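Leucine aminopeptidase 2 (Saccharomyces cerevisiae, PDB 2XQ0) removes N-terminal residues, preferentially from di- and tripeptides, as a zinc-dependent M1-family aminopeptidase, and has low epoxide hydrolase activity in vitro. Local coordinates at residues D242-K245 against F246-A250; L396-H399 against L400-L404; R415-F418 against K419-K423; D505-S508 against N509-V512. All coordinates share one frame; numbering follows the deposited sequence.

Contact 1: D242-K245 against F246-A250; sequences DVEK and FIQTA
Phe-246 opens the second segment by closing the first turn of helix 243-253. Its N donates to Asp-242 O, the carbonyl of the N-cap residue, over 3.0 Å. That same oxygen lies over one face of the Phe-246 ring, offset toward the rim. The ring gets there because CG stands anti to the carbonyl carbon (chi1 -77°), beside the backbone N. Ile-247 bonds back to Val-243 O, and its CD1 rests 4.3 Å from Val-243 CG2, a loose apolar touch. Gln-248 repeats the backbone step to Glu-244 O and adds a side-chain bond. Its NE2 reaches Glu-244 OE2 at 2.8 Å, on the lone pair turned away from the other carboxylate oxygen. The carboxylate and amide planes stand 77° apart. Glu-244 OE2 also forms a salt bridge with Arg-222, so an alanine here would probably leave that arginine without this charge partner and set the Gln-248 amide free to turn. Thr-249 OG1 at 2.8 Å and Thr-249 N at 2.9 Å reach Lys-245 O from opposite faces of its plane. Ala-250 N continues the ladder to Phe-246 O. The helix packs on two other helices: Phe-246 and Ala-250 touch both helix 297-311, which carries the zinc-binding His-301 and His-305, and helix 321-339. Val-243 and Ile-247 lie against Ser-223 of strand 223-227.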
loop_
_atom_site.group_PDB
_atom_site.type_symbol
_atom_site.label_atom_id
_atom_site.label_comp_id
_atom_site.label_asym_id
_atom_site.label_seq_id
_atom_site.Cartn_x
_atom_site.Cartn_y
_atom_site.Cartn_z
ATOM N N ASP A 242 -19.149 -9.330 -3.044
ATOM C CA ASP A 242 -18.037 -9.387 -3.976
ATOM C C ASP A 242 -16.768 -10.060 -3.470
ATOM O O ASP A 242 -15.974 -10.510 -4.280
ATOM C CB ASP A 242 -17.698 -7.973 -4.464
ATOM C CG ASP A 242 -18.690 -7.455 -5.495
ATOM O OD1 ASP A 242 -18.497 -7.756 -6.696
ATOM O OD2 ASP A 242 -19.660 -6.751 -5.113
ATOM N N VAL A 243 -16.553 -10.098 -2.153
ATOM C CA VAL A 243 -15.275 -10.597 -1.640
ATOM C C VAL A 243 -15.068 -12.077 -1.986
ATOM O O VAL A 243 -13.991 -12.459 -2.409
ATOM C CB VAL A 243 -15.020 -10.297 -0.111
ATOM C CG1 VAL A 243 -16.118 -10.846 0.762
ATOM C CG2 VAL A 243 -13.653 -10.858 0.337
ATOM N N GLU A 244 -16.091 -12.918 -1.848
ATOM C CA GLU A 244 -15.836 -14.323 -2.141
ATOM C C GLU A 244 -15.570 -14.526 -3.627
ATOM O O GLU A 244 -14.732 -15.335 -4.003
ATOM C CB GLU A 244 -16.935 -15.243 -1.627
ATOM C CG GLU A 244 -16.714 -16.701 -1.978
ATOM C CD GLU A 244 -15.578 -17.355 -1.201
ATOM O OE1 GLU A 244 -15.035 -16.739 -0.256
ATOM O OE2 GLU A 244 -15.232 -18.509 -1.538
ATOM N N LYS A 245 -16.256 -13.762 -4.464
ATOM C CA LYS A 245 -16.009 -13.797 -5.899
ATOM C C LYS A 245 -14.559 -13.432 -6.236
ATOM O O LYS A 245 -13.935 -14.083 -7.067
ATOM C CB LYS A 245 -16.997 -12.872 -6.617
ATOM C CG LYS A 245 -16.767 -12.704 -8.106
ATOM C CD LYS A 245 -17.944 -11.970 -8.740
ATOM C CE LYS A 245 -18.217 -10.648 -8.035
ATOM N NZ LYS A 245 -19.630 -10.172 -8.235
ATOM N N PHE A 246 -14.019 -12.391 -5.596
ATOM C CA PHE A 246 -12.614 -12.047 -5.773
ATOM C C PHE A 246 -11.703 -13.197 -5.358
ATOM O O PHE A 246 -10.734 -13.541 -6.062
ATOM C CB PHE A 246 -12.234 -10.820 -4.946
ATOM C CG PHE A 246 -12.699 -9.523 -5.528
ATOM C CD1 PHE A 246 -13.162 -9.449 -6.819
ATOM C CD2 PHE A 246 -12.673 -8.363 -4.759
ATOM C CE1 PHE A 246 -13.598 -8.232 -7.347
ATOM C CE2 PHE A 246 -13.107 -7.150 -5.280
ATOM C CZ PHE A 246 -13.568 -7.089 -6.579
ATOM N N ILE A 247 -11.979 -13.791 -4.203
ATOM C CA ILE A 247 -11.085 -14.846 -3.754
ATOM C C ILE A 247 -11.063 -15.979 -4.767
ATOM O O ILE A 247 -9.994 -16.407 -5.193
ATOM C CB ILE A 247 -11.412 -15.386 -2.353
ATOM C CG1 ILE A 247 -11.368 -14.265 -1.323
ATOM C CG2 ILE A 247 -10.358 -16.442 -1.955
ATOM C CD1 ILE A 247 -11.748 -14.717 0.070
ATOM N N GLN A 248 -12.243 -16.446 -5.167
ATOM C CA GLN A 248 -12.371 -17.584 -6.092
ATOM C C GLN A 248 -11.780 -17.264 -7.463
ATOM O O GLN A 248 -11.213 -18.130 -8.125
ATOM C CB GLN A 248 -13.834 -18.029 -6.226
ATOM C CG GLN A 248 -14.378 -18.779 -4.998
ATOM C CD GLN A 248 -15.874 -19.057 -5.107
ATOM O OE1 GLN A 248 -16.426 -19.089 -6.209
ATOM N NE2 GLN A 248 -16.541 -19.238 -3.962
ATOM N N THR A 249 -11.884 -16.009 -7.876
ATOM C CA THR A 249 -11.234 -15.574 -9.111
ATOM C C THR A 249 -9.694 -15.663 -9.038
ATOM O O THR A 249 -9.040 -16.180 -9.954
ATOM C CB THR A 249 -11.656 -14.154 -9.501
ATOM O OG1 THR A 249 -13.079 -14.126 -9.719
ATOM C CG2 THR A 249 -10.942 -13.746 -10.781
ATOM N N ALA A 250 -9.119 -15.168 -7.947
ATOM C CA ALA A 250 -7.673 -15.259 -7.745
ATOM C C ALA A 250 -7.197 -16.696 -7.694
ATOM O O ALA A 250 -6.154 -17.039 -8.251
ATOM C CB ALA A 250 -7.272 -14.527 -6.463
#

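Contact 2: L396-H399 against L400-L404; sequences LLFH and LETIL
His-399 and Ile-403 lie on successive turns near the C-terminal end of helix 388-403 in the M1 peptidase domain, a local i to i+4 contact. Four i to i+4 backbone bonds join the segments, from Leu-400 N to Leu-396 O through Ile-403 N to His-399 O. Thr-402 doubles one of them. Its OG1 donates to Phe-398 O at 2.9 Å and its N to the same oxygen at 3.1 Å, from opposite faces of the carbonyl plane. This threonine hydroxyl also lies over one face of the Phe-398 ring, toward the rim.

The clearest side-chain meeting is a CH-pi contact. Ile-403 CG2 sits over the face of the His-399 ring, 3.8 Å from its centroid and 24° off the normal. Placing CG1 between the backbone N and the carbonyl carbon (chi1 75°) leaves CG2 on the side toward the histidine. Leu-400 makes looser apolar touches, with its CG 4.2 Å from Leu-396 CD1 and its CD1 4.4 Å from Leu-397 CD2. Glu-401 runs obliquely past Phe-398, with OE2 4.0 Å from CE1 of that ring. The carboxylate is held elsewhere: OE1 bonds to Tyr-329 OH, and OE2 forms a salt bridge with Arg-344.

Leu-397 packs on Trp-326 and Tyr-329 of helix 321-339, the helix that also supplies the zinc ligand Glu-324. Glu-401 and Leu-404 meet Phe-410 of helix 407-420, while Leu-396 and Leu-400 lie against helix 451-456.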
loop_
_atom_site.group_PDB
_atom_site.type_symbol
_atom_site.label_atom_id
_atom_site.label_comp_id
_atom_site.label_asym_id
_atom_site.label_seq_id
_atom_site.Cartn_x
_atom_site.Cartn_y
_atom_site.Cartn_z
ATOM N N LEU A 396 6.400 -4.513 -16.996
ATOM C CA LEU A 396 7.344 -5.562 -17.384
ATOM C C LEU A 396 6.623 -6.907 -17.445
ATOM O O LEU A 396 6.803 -7.685 -18.391
ATOM C CB LEU A 396 8.532 -5.617 -16.420
ATOM C CG LEU A 396 9.439 -6.827 -16.571
ATOM C CD1 LEU A 396 9.904 -6.940 -18.011
ATOM C CD2 LEU A 396 10.620 -6.725 -15.606
ATOM N N LEU A 397 5.763 -7.175 -16.463
ATOM C CA LEU A 397 5.036 -8.462 -16.453
ATOM C C LEU A 397 4.003 -8.587 -17.583
ATOM O O LEU A 397 3.797 -9.670 -18.140
ATOM C CB LEU A 397 4.364 -8.679 -15.101
ATOM C CG LEU A 397 5.371 -8.789 -13.953
ATOM C CD1 LEU A 397 4.665 -8.794 -12.616
ATOM C CD2 LEU A 397 6.221 -10.036 -14.138
ATOM N N PHE A 398 3.329 -7.483 -17.883
ATOM C CA PHE A 398 2.383 -7.434 -18.978
ATOM C C PHE A 398 3.097 -7.659 -20.334
ATOM O O PHE A 398 2.555 -8.302 -21.243
ATOM C CB PHE A 398 1.630 -6.095 -18.967
ATOM C CG PHE A 398 0.532 -6.015 -20.004
ATOM C CD1 PHE A 398 -0.627 -6.760 -19.859
ATOM C CD2 PHE A 398 0.670 -5.211 -21.127
ATOM C CE1 PHE A 398 -1.642 -6.710 -20.827
ATOM C CE2 PHE A 398 -0.339 -5.150 -22.090
ATOM C CZ PHE A 398 -1.498 -5.908 -21.932
ATOM N N HIS A 399 4.307 -7.119 -20.457
ATOM C CA HIS A 399 5.137 -7.316 -21.645
ATOM C C HIS A 399 5.498 -8.791 -21.808
ATOM O O HIS A 399 5.379 -9.359 -22.893
ATOM C CB HIS A 399 6.409 -6.471 -21.538
ATOM C CG HIS A 399 7.327 -6.604 -22.716
ATOM N ND1 HIS A 399 6.944 -6.270 -23.996
ATOM C CD2 HIS A 399 8.605 -7.032 -22.804
ATOM C CE1 HIS A 399 7.949 -6.492 -24.824
ATOM N NE2 HIS A 399 8.970 -6.953 -24.127
ATOM N N LEU A 400 5.918 -9.406 -20.707
ATOM C CA LEU A 400 6.272 -10.817 -20.680
ATOM C C LEU A 400 5.076 -11.702 -21.023
ATOM O O LEU A 400 5.195 -12.635 -21.811
ATOM C CB LEU A 400 6.829 -11.185 -19.302
ATOM C CG LEU A 400 8.223 -10.615 -19.010
ATOM C CD1 LEU A 400 8.715 -11.014 -17.610
ATOM C CD2 LEU A 400 9.234 -11.031 -20.077
ATOM N N GLU A 401 3.930 -11.417 -20.406
ATOM C CA GLU A 401 2.680 -12.084 -20.756
ATOM C C GLU A 401 2.485 -12.072 -22.271
ATOM O O GLU A 401 2.193 -13.094 -22.882
ATOM C CB GLU A 401 1.496 -11.368 -20.087
ATOM C CG GLU A 401 0.138 -11.958 -20.417
ATOM C CD GLU A 401 -1.030 -11.079 -19.973
ATOM O OE1 GLU A 401 -1.133 -10.761 -18.757
ATOM O OE2 GLU A 401 -1.865 -10.728 -20.846
ATOM N N THR A 402 2.630 -10.895 -22.866
ATOM C CA THR A 402 2.395 -10.708 -24.296
ATOM C C THR A 402 3.359 -11.499 -25.178
ATOM O O THR A 402 2.938 -12.310 -26.015
ATOM C CB THR A 402 2.522 -9.224 -24.676
ATOM O OG1 THR A 402 1.568 -8.456 -23.939
ATOM C CG2 THR A 402 2.291 -9.035 -26.162
ATOM N N ILE A 403 4.653 -11.265 -24.998
ATOM C CA ILE A 403 5.648 -11.849 -25.892
ATOM C C ILE A 403 5.771 -13.358 -25.725
ATOM O O ILE A 403 6.251 -14.052 -26.619
ATOM C CB ILE A 403 7.030 -11.208 -25.706
ATOM C CG1 ILE A 403 7.682 -11.697 -24.410
ATOM C CG2 ILE A 403 6.917 -9.693 -25.725
ATOM C CD1 ILE A 403 8.996 -10.999 -24.107
ATOM N N LEU A 404 5.335 -13.870 -24.582
ATOM C CA LEU A 404 5.411 -15.304 -24.328
ATOM C C LEU A 404 4.201 -16.072 -24.852
ATOM O O LEU A 404 4.157 -17.303 -24.769
ATOM C CB LEU A 404 5.600 -15.578 -22.837
ATOM C CG LEU A 404 7.020 -15.312 -22.336
ATOM C CD1 LEU A 404 7.014 -15.005 -20.850
ATOM C CD2 LEU A 404 7.930 -16.492 -22.655
#

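Contact 3: R415-F418 against K419-K423; sequences RHYF and KKFAK
Tyr-417 and Phe-421 meet where helix 407-420 of the M1 peptidase domain ends, and the contact is a last alpha-helical turn. Backbone bonds come first. Lys-419 N donates to Arg-415 O over 3.1 Å, and Lys-420 N to His-416 O over 2.8 Å. Phe-421 N reaches Tyr-417 O at 3.2 Å. Phe-421 is the first residue to leave helical phi/psi. Beyond it the ladder fails: Ala-422 N lies 3.2 Å from Phe-418 O, but at too poor an angle for a hydrogen bond, and its bond to Lys-419 O is weak.

The aromatic contacts form a second group. The Tyr-417 and Phe-421 rings are obliquely set, with planes at 57° and centroids 5.7 Å apart. Within the first segment, Tyr-417 CD2 lies over the centre of the Phe-418 ring. Trp-326 of helix 321-339 stacks on Tyr-417 and meets Phe-418 edge-to-face, so this end of the helix packs on the helix that carries the zinc ligand Glu-324.

The charged side chains lead away from the contact to neighbouring parts of the fold. Arg-415 NE donates to Ile-253 O. Lys-419 makes a cation-pi contact with Phe-255. Lys-420 is stretched out, and its NZ bonds to Thr-434 OG1 of helix 428-438. Lys-420 CG also lies over one face of the Phe-421 ring.

CG of Tyr-417, anti to the backbone N (chi1 174°), directs its ring toward Phe-421. The closest touch between these two rings joins Tyr-417 CD1 to Phe-421 CD2 at 3.9 Å.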
loop_
_atom_site.group_PDB
_atom_site.type_symbol
_atom_site.label_atom_id
_atom_site.label_comp_id
_atom_site.label_asym_id
_atom_site.label_seq_id
_atom_site.Cartn_x
_atom_site.Cartn_y
_atom_site.Cartn_z
ATOM N N ARG A 415 1.852 -19.991 -11.762
ATOM C CA ARG A 415 1.656 -21.039 -10.772
ATOM C C ARG A 415 2.982 -21.652 -10.333
ATOM O O ARG A 415 3.159 -21.976 -9.162
ATOM C CB ARG A 415 0.757 -22.137 -11.334
ATOM C CG ARG A 415 -0.708 -21.763 -11.309
ATOM C CD ARG A 415 -1.456 -22.415 -12.449
ATOM N NE ARG A 415 -2.650 -21.644 -12.764
ATOM C CZ ARG A 415 -3.349 -21.778 -13.880
ATOM N NH1 ARG A 415 -4.426 -21.027 -14.072
ATOM N NH2 ARG A 415 -2.970 -22.661 -14.794
ATOM N N HIS A 416 3.901 -21.832 -11.279
ATOM C CA HIS A 416 5.176 -22.474 -10.974
ATOM C C HIS A 416 5.967 -21.578 -10.037
ATOM O O HIS A 416 6.494 -22.029 -9.010
ATOM C CB HIS A 416 5.969 -22.708 -12.261
ATOM C CG HIS A 416 7.316 -23.310 -12.035
ATOM N ND1 HIS A 416 8.473 -22.564 -12.030
ATOM C CD2 HIS A 416 7.690 -24.588 -11.794
ATOM C CE1 HIS A 416 9.505 -23.357 -11.803
ATOM N NE2 HIS A 416 9.057 -24.588 -11.654
ATOM N N TYR A 417 6.038 -20.304 -10.412
ATOM C CA TYR A 417 6.716 -19.277 -9.635
ATOM C C TYR A 417 6.218 -19.225 -8.193
ATOM O O TYR A 417 7.018 -19.347 -7.269
ATOM C CB TYR A 417 6.557 -17.916 -10.329
ATOM C CG TYR A 417 7.083 -16.720 -9.555
ATOM C CD1 TYR A 417 8.450 -16.464 -9.467
ATOM C CD2 TYR A 417 6.213 -15.831 -8.939
ATOM C CE1 TYR A 417 8.935 -15.359 -8.768
ATOM C CE2 TYR A 417 6.689 -14.727 -8.223
ATOM C CZ TYR A 417 8.061 -14.499 -8.147
ATOM O OH TYR A 417 8.561 -13.403 -7.453
ATOM N N PHE A 418 4.912 -19.052 -7.983
ATOM C CA PHE A 418 4.407 -18.907 -6.614
ATOM C C PHE A 418 4.526 -20.207 -5.809
ATOM O O PHE A 418 4.667 -20.170 -4.590
ATOM C CB PHE A 418 2.990 -18.295 -6.572
ATOM C CG PHE A 418 2.967 -16.845 -6.971
ATOM C CD1 PHE A 418 3.396 -15.873 -6.087
ATOM C CD2 PHE A 418 2.595 -16.465 -8.246
ATOM C CE1 PHE A 418 3.426 -14.541 -6.459
ATOM C CE2 PHE A 418 2.602 -15.134 -8.622
ATOM C CZ PHE A 418 3.018 -14.170 -7.726
ATOM N N LYS A 419 4.514 -21.349 -6.490
ATOM C CA LYS A 419 4.758 -22.613 -5.797
ATOM C C LYS A 419 6.228 -22.771 -5.392
ATOM O O LYS A 419 6.524 -23.199 -4.279
ATOM C CB LYS A 419 4.317 -23.810 -6.648
ATOM C CG LYS A 419 2.892 -24.280 -6.365
ATOM C CD LYS A 419 2.717 -24.673 -4.900
ATOM C CE LYS A 419 1.265 -24.968 -4.561
ATOM N NZ LYS A 419 1.121 -25.335 -3.126
ATOM N N LYS A 420 7.141 -22.437 -6.298
ATOM C CA LYS A 420 8.572 -22.601 -6.047
ATOM C C LYS A 420 9.016 -21.801 -4.825
ATOM O O LYS A 420 9.739 -22.296 -3.957
ATOM C CB LYS A 420 9.376 -22.162 -7.281
ATOM C CG LYS A 420 10.878 -22.237 -7.124
ATOM C CD LYS A 420 11.591 -21.841 -8.415
ATOM C CE LYS A 420 13.104 -21.995 -8.288
ATOM N NZ LYS A 420 13.850 -21.281 -9.370
ATOM N N PHE A 421 8.560 -20.560 -4.751
ATOM C CA PHE A 421 9.017 -19.656 -3.707
ATOM C C PHE A 421 8.051 -19.530 -2.545
ATOM O O PHE A 421 8.227 -18.671 -1.683
ATOM C CB PHE A 421 9.364 -18.283 -4.300
ATOM C CG PHE A 421 10.548 -18.325 -5.222
ATOM C CD1 PHE A 421 11.834 -18.432 -4.709
ATOM C CD2 PHE A 421 10.375 -18.327 -6.595
ATOM C CE1 PHE A 421 12.928 -18.504 -5.549
ATOM C CE2 PHE A 421 11.469 -18.399 -7.451
ATOM C CZ PHE A 421 12.744 -18.486 -6.929
ATOM N N ALA A 422 7.039 -20.391 -2.500
ATOM C CA ALA A 422 6.075 -20.296 -1.404
ATOM C C ALA A 422 6.798 -20.341 -0.063
ATOM O O ALA A 422 7.621 -21.225 0.181
ATOM C CB ALA A 422 5.013 -21.400 -1.487
ATOM N N LYS A 423 6.503 -19.367 0.791
ATOM C CA LYS A 423 7.051 -19.323 2.146
ATOM C C LYS A 423 8.512 -18.924 2.212
ATOM O O LYS A 423 9.156 -19.077 3.254
ATOM C CB LYS A 423 6.808 -20.647 2.874
ATOM C CG LYS A 423 5.323 -20.963 3.051
ATOM C CD LYS A 423 5.091 -22.340 3.664
ATOM C CE LYS A 423 3.600 -22.632 3.776
ATOM N NZ LYS A 423 3.313 -23.820 4.638
#

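Contact 4: D505-S508 against N509-V512; sequences DFNS and NQLV
Asn-507 and Gln-510 meet where the loop 505-507 enters helix 508-519. Asn-507 is the N-cap, and helical angles begin at Ser-508. The first turns close by Leu-511 N to Asn-507 O (2.9 Å) and Val-512 N to Ser-508 O (2.8 Å).

The side chains of Asn-507 and Gln-510 bond reciprocally to each other's backbone N. Asn-507 OD1 accepts from Gln-510 N at a short 2.6 Å, with the donor almost in line with the side-chain C=O (179°). CG of Asn-507 lies between its own backbone N and carbonyl carbon (chi1 68°), and this swings OD1 over the helix start. In return Gln-510 OE1 accepts from Asn-507 N at 2.9 Å, in the carbonyl plane and on a lone pair. The two amide planes are 54° apart. The other end of the glutamine amide is also fixed, since NE2 donates to Leu-470 O of helix 469-484. A leucine in place of Gln-510 would probably leave Asn-507 N and Leu-470 O without these partners, so that half of the capping box is lost.

Phe-506 adds an apolar contact. Its CB lies 3.9 Å from Leu-511 CD2, which sits at the ring edge. The ring itself packs on Val-474 and Leu-477 of helix 469-484. A water bonds Ser-508 OG at 2.9 Å and weakly donates to Asn-509 OD1.

The paired bonds of Asn-507 and Gln-510 are a capping box, here starting a helix of the C-terminal domain of the leukotriene A4 hydrolase family.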
loop_
_atom_site.group_PDB
_atom_site.type_symbol
_atom_site.label_atom_id
_atom_site.label_comp_id
_atom_site.label_asym_id
_atom_site.label_seq_id
_atom_site.Cartn_x
_atom_site.Cartn_y
_atom_site.Cartn_z
ATOM N N ASP A 505 -23.566 7.027 -17.962
ATOM C CA ASP A 505 -22.890 5.734 -18.097
ATOM C C ASP A 505 -21.439 5.721 -17.572
ATOM O O ASP A 505 -20.730 4.725 -17.708
ATOM C CB ASP A 505 -22.933 5.254 -19.553
ATOM C CG ASP A 505 -24.329 4.826 -19.990
ATOM O OD1 ASP A 505 -25.032 5.632 -20.641
ATOM O OD2 ASP A 505 -24.725 3.681 -19.683
ATOM N N PHE A 506 -20.999 6.823 -16.976
ATOM C CA PHE A 506 -19.645 6.890 -16.434
ATOM C C PHE A 506 -19.606 6.252 -15.043
ATOM O O PHE A 506 -20.279 6.728 -14.132
ATOM C CB PHE A 506 -19.182 8.346 -16.307
ATOM C CG PHE A 506 -18.779 9.004 -17.614
ATOM C CD1 PHE A 506 -19.183 8.501 -18.835
ATOM C CD2 PHE A 506 -17.999 10.149 -17.596
ATOM C CE1 PHE A 506 -18.805 9.132 -20.026
ATOM C CE2 PHE A 506 -17.627 10.780 -18.759
ATOM C CZ PHE A 506 -18.032 10.281 -19.978
ATOM N N ASN A 507 -18.823 5.189 -14.872
ATOM C CA ASN A 507 -18.542 4.669 -13.532
ATOM C C ASN A 507 -17.660 5.658 -12.765
ATOM O O ASN A 507 -17.288 6.701 -13.300
ATOM C CB ASN A 507 -17.933 3.251 -13.586
ATOM C CG ASN A 507 -16.535 3.221 -14.190
ATOM O OD1 ASN A 507 -15.835 4.231 -14.225
ATOM N ND2 ASN A 507 -16.119 2.049 -14.663
ATOM N N SER A 508 -17.323 5.354 -11.519
ATOM C CA SER A 508 -16.579 6.317 -10.709
ATOM C C SER A 508 -15.160 6.516 -11.249
ATOM O O SER A 508 -14.627 7.619 -11.216
ATOM C CB SER A 508 -16.539 5.886 -9.240
ATOM O OG SER A 508 -15.713 4.749 -9.063
ATOM N N ASN A 509 -14.554 5.437 -11.738
ATOM C CA ASN A 509 -13.247 5.526 -12.361
ATOM C C ASN A 509 -13.281 6.437 -13.579
ATOM O O ASN A 509 -12.346 7.194 -13.838
ATOM C CB ASN A 509 -12.756 4.133 -12.766
ATOM C CG ASN A 509 -12.423 3.256 -11.573
ATOM O OD1 ASN A 509 -11.689 3.664 -10.667
ATOM N ND2 ASN A 509 -12.956 2.040 -11.572
ATOM N N GLN A 510 -14.368 6.354 -14.334
ATOM C CA GLN A 510 -14.505 7.170 -15.520
ATOM C C GLN A 510 -14.729 8.624 -15.131
ATOM O O GLN A 510 -14.154 9.527 -15.757
ATOM C CB GLN A 510 -15.624 6.631 -16.418
ATOM C CG GLN A 510 -15.243 5.339 -17.124
ATOM C CD GLN A 510 -16.397 4.726 -17.868
ATOM O OE1 GLN A 510 -17.487 4.590 -17.325
ATOM N NE2 GLN A 510 -16.172 4.371 -19.122
ATOM N N LEU A 511 -15.544 8.851 -14.097
ATOM C CA LEU A 511 -15.720 10.199 -13.552
ATOM C C LEU A 511 -14.395 10.778 -13.066
ATOM O O LEU A 511 -14.069 11.936 -13.345
ATOM C CB LEU A 511 -16.741 10.205 -12.404
ATOM C CG LEU A 511 -18.205 10.001 -12.800
ATOM C CD1 LEU A 511 -19.085 9.802 -11.572
ATOM C CD2 LEU A 511 -18.707 11.173 -13.633
ATOM N N VAL A 512 -13.632 9.976 -12.327
ATOM C CA VAL A 512 -12.321 10.397 -11.873
ATOM C C VAL A 512 -11.408 10.773 -13.045
ATOM O O VAL A 512 -10.801 11.855 -13.047
ATOM C CB VAL A 512 -11.683 9.324 -10.974
ATOM C CG1 VAL A 512 -10.225 9.625 -10.733
ATOM C CG2 VAL A 512 -12.450 9.249 -9.647
HETATM O O HOH W 1 -13.074 5.308 -7.997
#

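From the N terminus the contacts come in series, and none nests within or crosses another. Each joins two consecutive segments, through residues three to five apart, and closes no long loop. Contact 1 begins helix 243-253, contact 2 lies near the end of helix 388-403, and contact 3 ends the next helix, 407-420. These three belong to the M1 peptidase domain and share helix 321-339 as a packing partner. Contacts 1 and 3 also both touch Trp-307 of helix 297-311. Contacts 2 and 3 have centres about 19 Å apart. Contact 4 starts a helix of the C-terminal region and reaches helix 341-360 through Phe-346. Its centre lies about 37 Å from that of contact 3.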